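Local coordinates for major capsid protein (Faustovirus, PDB 5J7O) that forms the capsid of a large double-stranded DNA virus, its double jelly-roll chains associating in threes, at residues T345-L350 against T365-Y370; S483-R488 against S506-M511; G148-Y153 against G357-V362; P120-F125 against T136-A141. One frame throughout, in Å; residues are numbered along the deposited sequence.

Contact 1 of 4, residues T345-L350 against T365-Y370; sequences TVETLL and TQYNRY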
loop_
_atom_site.group_PDB
_atom_site.type_symbol
_atom_site.label_atom_id
_atom_site.label_comp_id
_atom_site.label_asym_id
_atom_site.label_seq_id
_atom_site.Cartn_x
_atom_site.Cartn_y
_atom_site.Cartn_z
ATOM N N THR B 345 22.093 -26.249 18.189
ATOM C CA THR B 345 23.384 -26.285 17.515
ATOM C C THR B 345 23.756 -27.718 17.167
ATOM O O THR B 345 23.697 -28.608 18.023
ATOM C CB THR B 345 24.480 -25.661 18.382
ATOM O OG1 THR B 345 24.432 -26.225 19.697
ATOM C CG2 THR B 345 24.292 -24.165 18.473
ATOM N N VAL B 346 24.140 -27.932 15.911
ATOM C CA VAL B 346 24.703 -29.195 15.450
ATOM C C VAL B 346 26.115 -28.925 14.955
ATOM O O VAL B 346 26.326 -28.031 14.126
ATOM C CB VAL B 346 23.851 -29.836 14.339
ATOM C CG1 VAL B 346 24.547 -31.076 13.792
ATOM C CG2 VAL B 346 22.469 -30.188 14.860
ATOM N N GLU B 347 27.077 -29.683 15.472
ATOM C CA GLU B 347 28.463 -29.603 15.038
ATOM C C GLU B 347 28.887 -30.958 14.494
ATOM O O GLU B 347 28.629 -31.991 15.120
ATOM C CB GLU B 347 29.387 -29.182 16.184
ATOM C CG GLU B 347 29.114 -27.793 16.726
ATOM C CD GLU B 347 29.825 -27.536 18.040
ATOM O OE1 GLU B 347 30.865 -26.844 18.038
ATOM O OE2 GLU B 347 29.344 -28.039 19.076
ATOM N N THR B 348 29.527 -30.951 13.330
ATOM C CA THR B 348 30.070 -32.158 12.722
ATOM C C THR B 348 31.587 -32.050 12.681
ATOM O O THR B 348 32.130 -31.027 12.248
ATOM C CB THR B 348 29.513 -32.369 11.312
ATOM O OG1 THR B 348 29.840 -31.241 10.492
ATOM C CG2 THR B 348 28.001 -32.541 11.355
ATOM N N LEU B 349 32.264 -33.100 13.138
ATOM C CA LEU B 349 33.722 -33.161 13.155
ATOM C C LEU B 349 34.164 -34.312 12.262
ATOM O O LEU B 349 33.915 -35.480 12.580
ATOM C CB LEU B 349 34.258 -33.338 14.576
ATOM C CG LEU B 349 34.266 -32.124 15.511
ATOM C CD1 LEU B 349 32.882 -31.845 16.078
ATOM C CD2 LEU B 349 35.278 -32.327 16.629
ATOM N N LEU B 350 34.817 -33.984 11.150
ATOM C CA LEU B 350 35.335 -34.989 10.226
ATOM C C LEU B 350 36.796 -35.247 10.572
ATOM O O LEU B 350 37.685 -34.489 10.176
ATOM C CB LEU B 350 35.174 -34.531 8.780
ATOM C CG LEU B 350 35.810 -35.407 7.695
ATOM C CD1 LEU B 350 35.241 -36.817 7.727
ATOM C CD2 LEU B 350 35.625 -34.782 6.321
ATOM N N THR B 365 39.763 -32.714 9.930
ATOM C CA THR B 365 39.892 -32.087 8.620
ATOM C C THR B 365 38.859 -30.991 8.383
ATOM O O THR B 365 39.214 -29.887 7.958
ATOM C CB THR B 365 39.783 -33.152 7.521
ATOM O OG1 THR B 365 40.913 -34.031 7.589
ATOM C CG2 THR B 365 39.733 -32.504 6.145
ATOM N N GLN B 366 37.584 -31.272 8.646
ATOM C CA GLN B 366 36.505 -30.327 8.397
ATOM C C GLN B 366 35.625 -30.199 9.631
ATOM O O GLN B 366 35.341 -31.190 10.310
ATOM C CB GLN B 366 35.648 -30.758 7.200
ATOM C CG GLN B 366 36.419 -30.939 5.905
ATOM C CD GLN B 366 35.544 -31.451 4.779
ATOM O OE1 GLN B 366 34.337 -31.207 4.758
ATOM N NE2 GLN B 366 36.146 -32.174 3.842
ATOM N N TYR B 367 35.194 -28.972 9.908
ATOM C CA TYR B 367 34.265 -28.679 10.989
ATOM C C TYR B 367 33.108 -27.863 10.435
ATOM O O TYR B 367 33.309 -26.965 9.611
ATOM C CB TYR B 367 34.957 -27.919 12.134
ATOM C CG TYR B 367 34.008 -27.330 13.161
ATOM C CD1 TYR B 367 33.606 -28.065 14.269
ATOM C CD2 TYR B 367 33.523 -26.033 13.024
ATOM C CE1 TYR B 367 32.743 -27.526 15.208
ATOM C CE2 TYR B 367 32.659 -25.491 13.952
ATOM C CZ TYR B 367 32.271 -26.241 15.042
ATOM O OH TYR B 367 31.415 -25.694 15.971
ATOM N N ASN B 368 31.898 -28.181 10.886
ATOM C CA ASN B 368 30.702 -27.443 10.507
ATOM C C ASN B 368 29.855 -27.196 11.744
ATOM O O ASN B 368 29.740 -28.069 12.608
ATOM C CB ASN B 368 29.874 -28.195 9.456
ATOM C CG ASN B 368 30.552 -28.243 8.103
ATOM O OD1 ASN B 368 31.509 -28.991 7.899
ATOM N ND2 ASN B 368 30.050 -27.452 7.162
ATOM N N ARG B 369 29.268 -26.005 11.827
ATOM C CA ARG B 369 28.333 -25.667 12.891
ATOM C C ARG B 369 27.047 -25.140 12.276
ATOM O O ARG B 369 27.084 -24.312 11.361
ATOM C CB ARG B 369 28.922 -24.631 13.856
ATOM C CG ARG B 369 27.924 -24.130 14.891
ATOM C CD ARG B 369 28.580 -23.252 15.939
ATOM N NE ARG B 369 27.589 -22.624 16.808
ATOM C CZ ARG B 369 27.882 -21.977 17.931
ATOM N NH1 ARG B 369 29.143 -21.876 18.332
ATOM N NH2 ARG B 369 26.914 -21.434 18.656
ATOM N N TYR B 370 25.915 -25.628 12.777
ATOM C CA TYR B 370 24.596 -25.188 12.337
ATOM C C TYR B 370 23.826 -24.745 13.571
ATOM O O TYR B 370 23.648 -25.533 14.504
ATOM C CB TYR B 370 23.850 -26.309 11.608
ATOM C CG TYR B 370 24.617 -26.942 10.465
ATOM C CD1 TYR B 370 24.400 -26.543 9.152
ATOM C CD2 TYR B 370 25.548 -27.949 10.697
ATOM C CE1 TYR B 370 25.093 -27.122 8.104
ATOM C CE2 TYR B 370 26.246 -28.533 9.656
ATOM C CZ TYR B 370 26.014 -28.116 8.362
ATOM O OH TYR B 370 26.707 -28.696 7.324
HETATM O O HOH W 1 32.314 -31.389 9.580
#

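Contact 2 of 4, residues S483-R488 against S506-M511; sequences SQSYAR and SASQVM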
loop_
_atom_site.group_PDB
_atom_site.type_symbol
_atom_site.label_atom_id
_atom_site.label_comp_id
_atom_site.label_asym_id
_atom_site.label_seq_id
_atom_site.Cartn_x
_atom_site.Cartn_y
_atom_site.Cartn_z
ATOM N N SER B 483 22.846 -16.929 7.702
ATOM C CA SER B 483 24.189 -16.388 7.539
ATOM C C SER B 483 25.161 -17.545 7.345
ATOM O O SER B 483 25.344 -18.365 8.251
ATOM C CB SER B 483 24.593 -15.544 8.749
ATOM O OG SER B 483 23.786 -14.386 8.862
ATOM N N GLN B 484 25.769 -17.614 6.165
ATOM C CA GLN B 484 26.760 -18.634 5.851
ATOM C C GLN B 484 28.158 -18.038 5.944
ATOM O O GLN B 484 28.402 -16.924 5.474
ATOM C CB GLN B 484 26.528 -19.209 4.451
ATOM C CG GLN B 484 27.612 -20.168 3.976
ATOM C CD GLN B 484 27.505 -21.542 4.609
ATOM O OE1 GLN B 484 26.488 -22.221 4.470
ATOM N NE2 GLN B 484 28.556 -21.960 5.304
ATOM N N SER B 485 29.073 -18.785 6.557
ATOM C CA SER B 485 30.455 -18.354 6.683
ATOM C C SER B 485 31.380 -19.522 6.382
ATOM O O SER B 485 31.018 -20.686 6.568
ATOM C CB SER B 485 30.757 -17.807 8.084
ATOM O OG SER B 485 30.853 -18.853 9.035
ATOM N N TYR B 486 32.578 -19.193 5.910
ATOM C CA TYR B 486 33.632 -20.169 5.696
ATOM C C TYR B 486 34.933 -19.621 6.260
ATOM O O TYR B 486 35.136 -18.406 6.329
ATOM C CB TYR B 486 33.807 -20.506 4.208
ATOM C CG TYR B 486 32.550 -21.020 3.547
ATOM C CD1 TYR B 486 32.168 -22.348 3.671
ATOM C CD2 TYR B 486 31.746 -20.174 2.796
ATOM C CE1 TYR B 486 31.018 -22.820 3.067
ATOM C CE2 TYR B 486 30.595 -20.636 2.188
ATOM C CZ TYR B 486 30.235 -21.959 2.328
ATOM O OH TYR B 486 29.089 -22.420 1.722
ATOM N N ALA B 487 35.811 -20.531 6.672
ATOM C CA ALA B 487 37.104 -20.152 7.217
ATOM C C ALA B 487 38.095 -21.279 6.974
ATOM O O ALA B 487 37.768 -22.454 7.159
ATOM C CB ALA B 487 37.015 -19.834 8.716
ATOM N N ARG B 488 39.301 -20.910 6.552
ATOM C CA ARG B 488 40.375 -21.855 6.287
ATOM C C ARG B 488 41.659 -21.349 6.928
ATOM O O ARG B 488 41.974 -20.158 6.846
ATOM C CB ARG B 488 40.585 -22.055 4.780
ATOM C CG ARG B 488 39.704 -23.118 4.136
ATOM C CD ARG B 488 40.089 -23.281 2.673
ATOM N NE ARG B 488 39.673 -24.555 2.092
ATOM C CZ ARG B 488 40.301 -25.708 2.294
ATOM N NH1 ARG B 488 41.363 -25.756 3.085
ATOM N NH2 ARG B 488 39.862 -26.818 1.717
ATOM N N SER B 506 36.485 -24.833 7.922
ATOM C CA SER B 506 35.449 -24.554 8.904
ATOM C C SER B 506 34.335 -23.770 8.228
ATOM O O SER B 506 34.584 -22.952 7.339
ATOM C CB SER B 506 36.000 -23.781 10.107
ATOM O OG SER B 506 35.039 -23.716 11.145
ATOM N N ALA B 507 33.102 -24.035 8.652
ATOM C CA ALA B 507 31.938 -23.389 8.067
ATOM C C ALA B 507 30.823 -23.346 9.099
ATOM O O ALA B 507 30.705 -24.238 9.942
ATOM C CB ALA B 507 31.465 -24.115 6.802
ATOM N N SER B 508 30.003 -22.298 9.025
ATOM C CA SER B 508 28.895 -22.141 9.953
ATOM C C SER B 508 27.679 -21.576 9.233
ATOM O O SER B 508 27.806 -20.709 8.363
ATOM C CB SER B 508 29.271 -21.230 11.131
ATOM O OG SER B 508 29.531 -19.906 10.698
ATOM N N GLN B 509 26.506 -22.090 9.598
ATOM C CA GLN B 509 25.219 -21.517 9.225
ATOM C C GLN B 509 24.504 -21.118 10.505
ATOM O O GLN B 509 24.206 -21.976 11.342
ATOM C CB GLN B 509 24.359 -22.510 8.440
ATOM C CG GLN B 509 24.898 -22.920 7.091
ATOM C CD GLN B 509 23.896 -23.749 6.309
ATOM O OE1 GLN B 509 23.188 -24.583 6.876
ATOM N NE2 GLN B 509 23.819 -23.512 5.006
ATOM N N VAL B 510 24.232 -19.826 10.661
ATOM C CA VAL B 510 23.533 -19.308 11.830
ATOM C C VAL B 510 22.255 -18.630 11.362
ATOM O O VAL B 510 22.285 -17.816 10.430
ATOM C CB VAL B 510 24.409 -18.330 12.633
ATOM C CG1 VAL B 510 23.637 -17.791 13.830
ATOM C CG2 VAL B 510 25.688 -19.012 13.087
ATOM N N MET B 511 21.138 -18.971 11.999
ATOM C CA MET B 511 19.879 -18.295 11.714
ATOM C C MET B 511 19.989 -16.821 12.081
ATOM O O MET B 511 20.189 -16.476 13.249
ATOM C CB MET B 511 18.736 -18.950 12.488
ATOM C CG MET B 511 17.406 -18.229 12.323
ATOM S SD MET B 511 16.245 -18.534 13.670
ATOM C CE MET B 511 15.857 -20.260 13.408
HETATM O O HOH W 2 27.379 -18.418 10.150
#

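Contact 3 of 4, residues G148-Y153 against G357-V362; sequences GVYTLY and GTATGV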
loop_
_atom_site.group_PDB
_atom_site.type_symbol
_atom_site.label_atom_id
_atom_site.label_comp_id
_atom_site.label_asym_id
_atom_site.label_seq_id
_atom_site.Cartn_x
_atom_site.Cartn_y
_atom_site.Cartn_z
ATOM N N GLY B 148 33.850 -41.331 9.621
ATOM C CA GLY B 148 34.726 -40.463 10.379
ATOM C C GLY B 148 34.084 -39.172 10.825
ATOM O O GLY B 148 34.795 -38.234 11.197
ATOM N N VAL B 149 32.757 -39.093 10.798
ATOM C CA VAL B 149 32.024 -37.892 11.179
ATOM C C VAL B 149 31.457 -38.094 12.577
ATOM O O VAL B 149 30.671 -39.019 12.814
ATOM C CB VAL B 149 30.906 -37.571 10.175
ATOM C CG1 VAL B 149 30.007 -36.472 10.720
ATOM C CG2 VAL B 149 31.497 -37.159 8.836
ATOM N N TYR B 150 31.863 -37.230 13.501
ATOM C CA TYR B 150 31.305 -37.174 14.844
ATOM C C TYR B 150 30.307 -36.024 14.882
ATOM O O TYR B 150 30.687 -34.864 14.694
ATOM C CB TYR B 150 32.418 -36.983 15.876
ATOM C CG TYR B 150 31.978 -36.960 17.325
ATOM C CD1 TYR B 150 31.565 -38.120 17.968
ATOM C CD2 TYR B 150 32.010 -35.781 18.059
ATOM C CE1 TYR B 150 31.177 -38.103 19.296
ATOM C CE2 TYR B 150 31.624 -35.754 19.387
ATOM C CZ TYR B 150 31.209 -36.917 20.001
ATOM O OH TYR B 150 30.825 -36.891 21.322
ATOM N N THR B 151 29.034 -36.347 15.096
ATOM C CA THR B 151 27.956 -35.366 15.055
ATOM C C THR B 151 27.518 -35.050 16.478
ATOM O O THR B 151 27.039 -35.935 17.194
ATOM C CB THR B 151 26.778 -35.881 14.228
ATOM O OG1 THR B 151 27.229 -36.208 12.907
ATOM C CG2 THR B 151 25.695 -34.818 14.134
ATOM N N LEU B 152 27.674 -33.790 16.878
ATOM C CA LEU B 152 27.428 -33.350 18.246
ATOM C C LEU B 152 26.230 -32.409 18.266
ATOM O O LEU B 152 26.237 -31.376 17.589
ATOM C CB LEU B 152 28.663 -32.659 18.822
ATOM C CG LEU B 152 28.640 -32.328 20.315
ATOM C CD1 LEU B 152 28.826 -33.589 21.147
ATOM C CD2 LEU B 152 29.700 -31.291 20.651
ATOM N N TYR B 153 25.213 -32.762 19.050
ATOM C CA TYR B 153 24.000 -31.970 19.191
ATOM C C TYR B 153 24.012 -31.269 20.542
ATOM O O TYR B 153 24.152 -31.920 21.582
ATOM C CB TYR B 153 22.750 -32.847 19.073
ATOM C CG TYR B 153 22.710 -33.742 17.853
ATOM C CD1 TYR B 153 23.326 -34.986 17.861
ATOM C CD2 TYR B 153 22.041 -33.349 16.701
ATOM C CE1 TYR B 153 23.287 -35.811 16.752
ATOM C CE2 TYR B 153 21.995 -34.168 15.588
ATOM C CZ TYR B 153 22.619 -35.398 15.619
ATOM O OH TYR B 153 22.577 -36.215 14.512
ATOM N N GLY B 357 35.114 -40.579 13.775
ATOM C CA GLY B 357 33.687 -40.664 13.975
ATOM C C GLY B 357 33.246 -40.715 15.419
ATOM O O GLY B 357 32.038 -40.651 15.678
ATOM N N THR B 358 34.170 -40.837 16.364
ATOM C CA THR B 358 33.869 -40.799 17.787
ATOM C C THR B 358 34.534 -39.573 18.405
ATOM O O THR B 358 35.258 -38.829 17.739
ATOM C CB THR B 358 34.332 -42.081 18.487
ATOM O OG1 THR B 358 35.747 -42.023 18.706
ATOM C CG2 THR B 358 34.010 -43.300 17.635
ATOM N N ALA B 359 34.287 -39.369 19.698
ATOM C CA ALA B 359 34.885 -38.244 20.407
ATOM C C ALA B 359 36.392 -38.380 20.577
ATOM O O ALA B 359 37.020 -37.455 21.105
ATOM C CB ALA B 359 34.223 -38.072 21.776
ATOM N N THR B 360 36.986 -39.494 20.149
ATOM C CA THR B 360 38.424 -39.701 20.234
ATOM C C THR B 360 39.110 -39.614 18.877
ATOM O O THR B 360 40.283 -39.989 18.762
ATOM C CB THR B 360 38.728 -41.051 20.889
ATOM O OG1 THR B 360 38.110 -42.101 20.136
ATOM C CG2 THR B 360 38.203 -41.079 22.318
ATOM N N GLY B 361 38.412 -39.136 17.847
ATOM C CA GLY B 361 39.055 -38.926 16.562
ATOM C C GLY B 361 40.193 -37.929 16.666
ATOM O O GLY B 361 40.186 -37.030 17.506
ATOM N N VAL B 362 41.184 -38.090 15.789
ATOM C CA VAL B 362 42.454 -37.395 15.963
ATOM C C VAL B 362 42.646 -36.289 14.930
ATOM O O VAL B 362 42.656 -35.101 15.277
ATOM C CB VAL B 362 43.623 -38.394 15.925
ATOM C CG1 VAL B 362 44.935 -37.676 16.145
ATOM C CG2 VAL B 362 43.426 -39.473 16.981
HETATM O O HOH W 3 35.503 -37.504 14.363
#

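Contact 4 of 4, residues P120-F125 against T136-A141; sequences PALPAF and TSVVSA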
loop_
_atom_site.group_PDB
_atom_site.type_symbol
_atom_site.label_atom_id
_atom_site.label_comp_id
_atom_site.label_asym_id
_atom_site.label_seq_id
_atom_site.Cartn_x
_atom_site.Cartn_y
_atom_site.Cartn_z
ATOM N N PRO B 120 12.209 -23.165 31.358
ATOM C CA PRO B 120 11.763 -24.566 31.383
ATOM C C PRO B 120 12.907 -25.564 31.286
ATOM O O PRO B 120 14.071 -25.182 31.122
ATOM C CB PRO B 120 10.840 -24.655 30.162
ATOM C CG PRO B 120 11.349 -23.600 29.238
ATOM C CD PRO B 120 11.811 -22.473 30.121
ATOM N N ALA B 121 12.582 -26.850 31.392
ATOM C CA ALA B 121 13.593 -27.889 31.285
ATOM C C ALA B 121 14.107 -27.994 29.855
ATOM O O ALA B 121 13.383 -27.735 28.888
ATOM C CB ALA B 121 13.029 -29.236 31.742
ATOM N N LEU B 122 15.375 -28.375 29.730
ATOM C CA LEU B 122 16.000 -28.521 28.428
ATOM C C LEU B 122 15.350 -29.662 27.647
ATOM O O LEU B 122 14.747 -30.564 28.232
ATOM C CB LEU B 122 17.495 -28.777 28.593
ATOM C CG LEU B 122 18.317 -27.587 29.087
ATOM C CD1 LEU B 122 19.561 -28.062 29.814
ATOM C CD2 LEU B 122 18.689 -26.671 27.929
ATOM N N PRO B 123 15.449 -29.636 26.320
ATOM C CA PRO B 123 14.884 -30.725 25.516
ATOM C C PRO B 123 15.629 -32.032 25.749
ATOM O O PRO B 123 16.729 -32.072 26.303
ATOM C CB PRO B 123 15.056 -30.238 24.072
ATOM C CG PRO B 123 15.253 -28.759 24.181
ATOM C CD PRO B 123 15.972 -28.548 25.476
ATOM N N ALA B 124 15.003 -33.118 25.305
ATOM C CA ALA B 124 15.576 -34.443 25.480
ATOM C C ALA B 124 16.821 -34.611 24.609
ATOM O O ALA B 124 17.167 -33.757 23.786
ATOM C CB ALA B 124 14.545 -35.520 25.147
ATOM N N PHE B 125 17.500 -35.739 24.805
ATOM C CA PHE B 125 18.680 -36.058 24.015
ATOM C C PHE B 125 18.299 -36.336 22.566
ATOM O O PHE B 125 17.232 -36.882 22.275
ATOM C CB PHE B 125 19.400 -37.275 24.597
ATOM C CG PHE B 125 19.933 -37.064 25.986
ATOM C CD1 PHE B 125 20.674 -35.937 26.296
ATOM C CD2 PHE B 125 19.690 -37.996 26.982
ATOM C CE1 PHE B 125 21.166 -35.743 27.574
ATOM C CE2 PHE B 125 20.177 -37.808 28.262
ATOM C CZ PHE B 125 20.917 -36.680 28.559
ATOM N N THR B 136 22.498 -25.918 32.268
ATOM C CA THR B 136 22.640 -24.886 31.253
ATOM C C THR B 136 22.717 -25.409 29.824
ATOM O O THR B 136 22.685 -24.595 28.894
ATOM C CB THR B 136 23.888 -24.032 31.532
ATOM O OG1 THR B 136 25.028 -24.885 31.703
ATOM C CG2 THR B 136 23.693 -23.194 32.787
ATOM N N SER B 137 22.818 -26.720 29.615
ATOM C CA SER B 137 22.852 -27.260 28.261
ATOM C C SER B 137 22.565 -28.753 28.301
ATOM O O SER B 137 22.790 -29.422 29.312
ATOM C CB SER B 137 24.201 -27.003 27.579
ATOM O OG SER B 137 25.220 -27.814 28.140
ATOM N N VAL B 138 22.062 -29.263 27.179
ATOM C CA VAL B 138 21.844 -30.690 26.977
ATOM C C VAL B 138 22.646 -31.109 25.751
ATOM O O VAL B 138 22.486 -30.531 24.669
ATOM C CB VAL B 138 20.351 -31.030 26.823
ATOM C CG1 VAL B 138 19.674 -30.103 25.817
ATOM C CG2 VAL B 138 20.175 -32.485 26.424
ATOM N N VAL B 139 23.521 -32.098 25.923
ATOM C CA VAL B 139 24.469 -32.498 24.891
ATOM C C VAL B 139 24.314 -33.988 24.625
ATOM O O VAL B 139 24.256 -34.790 25.563
ATOM C CB VAL B 139 25.922 -32.170 25.291
ATOM C CG1 VAL B 139 26.899 -32.727 24.266
ATOM C CG2 VAL B 139 26.106 -30.668 25.437
ATOM N N SER B 140 24.240 -34.352 23.345
ATOM C CA SER B 140 24.264 -35.739 22.907
ATOM C C SER B 140 25.083 -35.815 21.628
ATOM O O SER B 140 25.514 -34.796 21.083
ATOM C CB SER B 140 22.851 -36.292 22.687
ATOM O OG SER B 140 22.117 -35.489 21.778
ATOM N N ALA B 141 25.293 -37.035 21.139
ATOM C CA ALA B 141 26.133 -37.221 19.966
ATOM C C ALA B 141 25.731 -38.485 19.221
ATOM O O ALA B 141 25.074 -39.375 19.768
ATOM C CB ALA B 141 27.616 -37.283 20.347
#

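Contact 1 of 4, residues T345-L350 against T365-Y370
V346 pairs with Y370, and T348 with N368, across antiparallel strands 345-350 and 365-370, whose axes come within 4.6 Å. Backbone bonds come first: V346 N gives to Y370 O and V346 O takes from Y370 N, both at 2.8 Å; T348 and N368 exchange bonds in the same way. T365 and Q366 both face L350, a classic beta bulge, and T365 N reaches L350 O at 2.7 Å.

Polar side chains meet on both faces. Beside L349 and R369, the Y367 phenol donates to E347 OE1, which sits at the ring edge, while the carboxylate is turned 86° from the ring. Y367 OH and E347 OE1, 2.4 Å apart, are doubtfully close. On the other face one water lies within hydrogen-bonding distance of T348 O, T348 OG1 and N368 OD1, linking the two side chains.

L350 lies alongside Q366, its CD2 3.6 Å from Q366 NE2, and L349 CD1 meets the Y367 ring edge. R369 NE bonds T371 OG1, and its guanidinium makes a cation-pi contact with Y486 of the second subunit. With R369 near but not touching, and R488 of the second subunit in a long, weak ion pair, E347 is probably charged.

Contact 2 of 4, residues S483-R488 against S506-M511
Q484 and Q509 meet through their side-chain amides on one face of the antiparallel pair 483-488 and 506-511, and Q484 is the chain to follow. From CB, its CG stands anti to the backbone N (chi1 173°), and a bend at chi2 (77°) brings CD round to lie 3.9 Å from Q509 CG. At the tip the two branches part. OE1 accepts from Q509 NE2 at 3.0 Å, the donor coming nearly along the C=O axis of Q484 and the two amide planes turned 46° apart; the same OE1 also lies 3.1 Å from Q509 CG. NE2 goes the other way, giving a hydrogen bond to S485 O, 3.0 Å off, from above that carbonyl's plane. S508 N reaches S485 O from the opposite face, so this oxygen is gripped twice. NE2 also hangs over one face of the Y486 ring, toward its rim, and A507 CB packs 3.7 Å from CD1 of that ring.

Strand 473-490 is outermost within the chain in a seven-stranded sheet remote from the chain's centre, and here the subunits of the trimer come together. S485 packs on S485 of the second and of the third subunit. S508 OG bonds Y486 N of the second subunit, and Q509 OE1 takes G248 N of that same subunit. On the face of the serines, S485 OG and S508 OG are hydrogen-bonded, their 2.4 Å separation doubtfully short. A water bridges S483 O, 2.8 Å away, and S508 OG.

Contact 3 of 4, residues G148-Y153 against G357-V362
The ring of Y150 is the flat group that meets loop 357-362. Over one of its faces lies A359, with the backbone N 3.4 Å from Y150 CE1 and the CA 3.8 Å above the ring plane, displaced toward the rim. At the edge, in the plane of the ring, G357 O approaches Y150 CD1 to 3.4 Å. T358 C comes in obliquely between these two, 3.3 Å from Y150 CD1, so three successive residues wrap one flank of the ring. A359 CB finishes the contact at the far end, 3.6 Å from Y150 OH; that hydroxyl is itself hydrogen-bonded to D130. CG of Y150 stands anti to the backbone N (chi1 -178°), which starts the ring off toward the loop.

At the base of the tyrosine two glycines pass closely, G148 CA and G357 CA being 3.7 Å apart. Both have positive phi (76° and 83°), and without side chains their backbones can lie this close. A water accepts from G357 N at 3.2 Å and donates weakly to G148 O.

The loop keeps its own shape: T358 OG1 accepts from T360 N in an ST turn, and G361 N bonds T358 O. This is a type I beta turn, T358 to G361, in the loop joining the neighbouring antiparallel strands 341-351 and 364-375, a long beta hairpin whose connection bends back against strand 149-158.

Contact 4 of 4, residues P120-F125 against T136-A141
A beta hairpin of strands 131-133 and 138-142 ends the seven-stranded sheet on one side, and the extended loop before it lays L122, P123 and F125 against V138. The touching parts run only 12° apart in direction, yet no hydrogen bond passes between the segments; the join is made by apolar packing.

V138 is at the middle of it. Its CG1, placed between the backbone N and the carbonyl carbon (chi1 48°), lies 3.8 Å from L122 CB and 4.0 Å from P123 CD. The other branch, CG2, meets F125 CD1 at 3.5 Å and P123 O at the same distance; both methyls touch P123, CG1 leaning to L122 and CG2 to F125. The L122 and V138 side chains run alongside one another, pointing opposite ways, and L122 CD1 runs on to the backbone, 3.4 Å from S137 C. F125 crosses V138 at a slant, with its CE1 3.8 Å from V139 O.

F125 also packs against V257 of the second subunit, and its backbone is hydrogen-bonded to that subunit as well. S140 OG bonds the backbone N of I126 and of G127, just past the segment, and S140 CB sits 4.1 Å from F125 CB.

All four contacts reach one sheet, and each touches the second subunit. Contacts 1 and 2, with centres 10 Å apart, are joined where strands 364-375 and 503-521 run in parallel: R369 O lies 2.9 Å from Q509 N, and R369 N 3.0 Å from A507 O. On its other flank contact 1 meets contact 3, 9 Å away between centres, E347 O lying 2.7 Å from L152 N. Contact 3 passes on to contact 4 through Y153 N and S140 O, 2.9 Å apart. The order across the sheet is therefore 4, 3, 1, 2, and contacts 2 and 4 are farthest apart, their centres 24 Å and nearest atoms about 14 Å from each other.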